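Local coordinates for protein secreted in xylem 3 (PDB 5OD4) that is a secreted effector (Avr2) of the plant-pathogenic fungus Fusarium oxysporum that probably suppresses plant immunity and can itself be recognised by the host, at residues A[19-24]-A[59-64]. Numbering follows the deposited sequence.
Sequences TSFSTE and LRTVID
Phe21 reaches across the interior of the Avr2 beta-sandwich to Thr61 and Ile63, joining edge strand 17-21 of one sheet to strand 60-66 of the other. Its CG lies between the backbone N and the carbonyl carbon (chi1 64°), and the CA-CB bond points at the opposite sheet. The far end of the ring does the touching. Phe21 CE1 is 4.0 Å from Ile63 CD1. Phe21 CZ is almost as near to the same methyl. On the other side of the ring tip, Phe21 CE2 lies 4.1 Å from Thr61 CG2. The two methyls approach the ring obliquely, and both side chains come from the direction opposite to the phenylalanine. Tyr121 of strand 119-127 meets the Phe21 ring with the planes about 30° apart, while Ile50 and Trp113 also touch its side chain.

Two residues on, Thr23, in the loop beyond the strand, also directs its side chain toward 59-64. Its OG1 stands 4.1 Å from Thr61 OG1, too far for a direct hydrogen bond. Two waters bridge the hydroxyls instead. The first lies 2.8 Å from Thr23 OG1 and is bonded to Thr61 OG1 as well. The second is likewise bonded to Thr23 OG1 and lies 2.7 Å from Thr61 OG1. The two hydroxyls and two waters thus form a closed hydrogen-bonded circuit of four oxygens. Thr61 serves both parts of the contact: its methyl, anti to the backbone N, meets Phe21, and its hydroxyl holds the waters.

The chemistry changes along the chain, from apolar packing at Phe21 to a water-bridged hydroxyl pair at Thr23. Both threonines are buried, and the hydroxyl of each is bonded to the same two waters. This implies that ordered solvent links the segment leaving strand 17-21 to strand 60-66, across a separation the hydroxyls do not span directly.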
loop_
_atom_site.group_PDB
_atom_site.type_symbol
_atom_site.label_atom_id
_atom_site.label_comp_id
_atom_site.label_asym_id
_atom_site.label_seq_id
_atom_site.Cartn_x
_atom_site.Cartn_y
_atom_site.Cartn_z
ATOM N N THR A 19 0.960 -2.846 -7.238
ATOM C CA THR A 19 2.391 -2.638 -7.393
ATOM C C THR A 19 3.124 -3.475 -6.354
ATOM O O THR A 19 2.547 -3.895 -5.384
ATOM C CB THR A 19 2.757 -1.141 -7.304
ATOM O OG1 THR A 19 4.097 -0.976 -7.759
ATOM C CG2 THR A 19 2.582 -0.545 -5.915
ATOM N N SER A 20 4.395 -3.702 -6.596
ATOM C CA SER A 20 5.233 -4.339 -5.603
ATOM C C SER A 20 6.478 -3.527 -5.390
ATOM O O SER A 20 6.899 -2.781 -6.258
ATOM C CB SER A 20 5.584 -5.736 -6.003
ATOM O OG SER A 20 6.321 -5.739 -7.196
ATOM N N PHE A 21 7.084 -3.699 -4.226
ATOM C CA PHE A 21 8.310 -2.978 -3.918
ATOM C C PHE A 21 9.133 -3.737 -2.915
ATOM O O PHE A 21 8.636 -4.548 -2.149
ATOM C CB PHE A 21 8.051 -1.547 -3.441
ATOM C CG PHE A 21 7.288 -1.447 -2.138
ATOM C CD1 PHE A 21 5.906 -1.474 -2.127
ATOM C CD2 PHE A 21 7.949 -1.362 -0.915
ATOM C CE1 PHE A 21 5.208 -1.349 -0.930
ATOM C CE2 PHE A 21 7.256 -1.239 0.256
ATOM C CZ PHE A 21 5.891 -1.244 0.252
ATOM N N SER A 22 10.422 -3.417 -2.941
ATOM C CA SER A 22 11.408 -3.889 -1.984
ATOM C C SER A 22 11.746 -2.755 -0.986
ATOM O O SER A 22 11.528 -1.584 -1.232
ATOM C CB SER A 22 12.686 -4.355 -2.727
ATOM O OG SER A 22 12.451 -5.417 -3.623
ATOM N N THR A 23 12.284 -3.165 0.135
ATOM C CA THR A 23 12.866 -2.232 1.116
ATOM C C THR A 23 14.380 -2.476 1.116
ATOM O O THR A 23 14.848 -3.615 1.272
ATOM C CB THR A 23 12.268 -2.473 2.510
ATOM O OG1 THR A 23 10.856 -2.178 2.458
ATOM C CG2 THR A 23 12.961 -1.718 3.587
ATOM N N GLU A 24 15.122 -1.390 1.021
ATOM C CA GLU A 24 16.556 -1.499 1.027
ATOM C C GLU A 24 17.085 -1.893 2.382
ATOM O O GLU A 24 16.498 -1.487 3.411
ATOM C CB GLU A 24 17.231 -0.188 0.608
ATOM C CG GLU A 24 17.180 0.096 -0.891
ATOM C CD GLU A 24 15.879 -0.077 -1.633
ATOM O OE1 GLU A 24 15.878 -0.919 -2.565
ATOM O OE2 GLU A 24 14.924 0.670 -1.354
ATOM N N LEU A 59 13.331 2.758 11.369
ATOM C CA LEU A 59 12.611 3.273 10.231
ATOM C C LEU A 59 11.282 2.578 10.128
ATOM O O LEU A 59 11.177 1.367 10.425
ATOM C CB LEU A 59 13.398 3.067 8.914
ATOM C CG LEU A 59 14.521 3.858 8.280
ATOM C CD1 LEU A 59 14.647 3.412 6.824
ATOM C CD2 LEU A 59 14.160 5.315 8.369
ATOM N N ARG A 60 10.285 3.337 9.664
ATOM C CA ARG A 60 8.967 2.823 9.365
ATOM C C ARG A 60 8.695 2.942 7.902
ATOM O O ARG A 60 8.989 4.011 7.308
ATOM C CB ARG A 60 7.934 3.656 10.087
ATOM C CG ARG A 60 7.949 3.603 11.583
ATOM C CD ARG A 60 7.334 2.372 12.176
ATOM N NE ARG A 60 5.868 2.322 12.041
ATOM C CZ ARG A 60 5.128 1.329 12.559
ATOM N NH1 ARG A 60 5.711 0.342 13.215
ATOM N NH2 ARG A 60 3.815 1.314 12.434
ATOM N N THR A 61 8.137 1.913 7.292
ATOM C CA THR A 61 7.596 1.995 5.926
ATOM C C THR A 61 6.143 2.477 6.053
ATOM O O THR A 61 5.408 1.992 6.908
ATOM C CB THR A 61 7.667 0.636 5.254
ATOM O OG1 THR A 61 9.029 0.189 5.200
ATOM C CG2 THR A 61 7.070 0.653 3.853
ATOM N N VAL A 62 5.762 3.402 5.178
ATOM C CA VAL A 62 4.441 4.027 5.193
ATOM C C VAL A 62 3.839 3.998 3.809
ATOM O O VAL A 62 4.536 4.313 2.824
ATOM C CB VAL A 62 4.525 5.491 5.685
ATOM C CG1 VAL A 62 3.133 6.068 5.856
ATOM C CG2 VAL A 62 5.311 5.595 7.003
ATOM N N ILE A 63 2.545 3.694 3.744
ATOM C CA ILE A 63 1.771 3.857 2.521
ATOM C C ILE A 63 0.590 4.751 2.840
ATOM O O ILE A 63 -0.174 4.451 3.743
ATOM C CB ILE A 63 1.284 2.522 1.969
ATOM C CG1 ILE A 63 2.468 1.594 1.699
ATOM C CG2 ILE A 63 0.436 2.738 0.688
ATOM C CD1 ILE A 63 2.132 0.256 1.098
ATOM N N ASP A 64 0.426 5.820 2.060
ATOM C CA ASP A 64 -0.769 6.681 2.115
ATOM C C ASP A 64 -1.518 6.567 0.803
ATOM O O ASP A 64 -0.908 6.569 -0.264
ATOM C CB ASP A 64 -0.377 8.147 2.323
ATOM C CG ASP A 64 0.271 8.458 3.627
ATOM O OD1 ASP A 64 -0.120 7.908 4.680
ATOM O OD2 ASP A 64 1.187 9.359 3.629
HETATM O O HOH W 1 9.603 -2.527 4.921
HETATM O O HOH W 2 10.447 0.546 2.884
#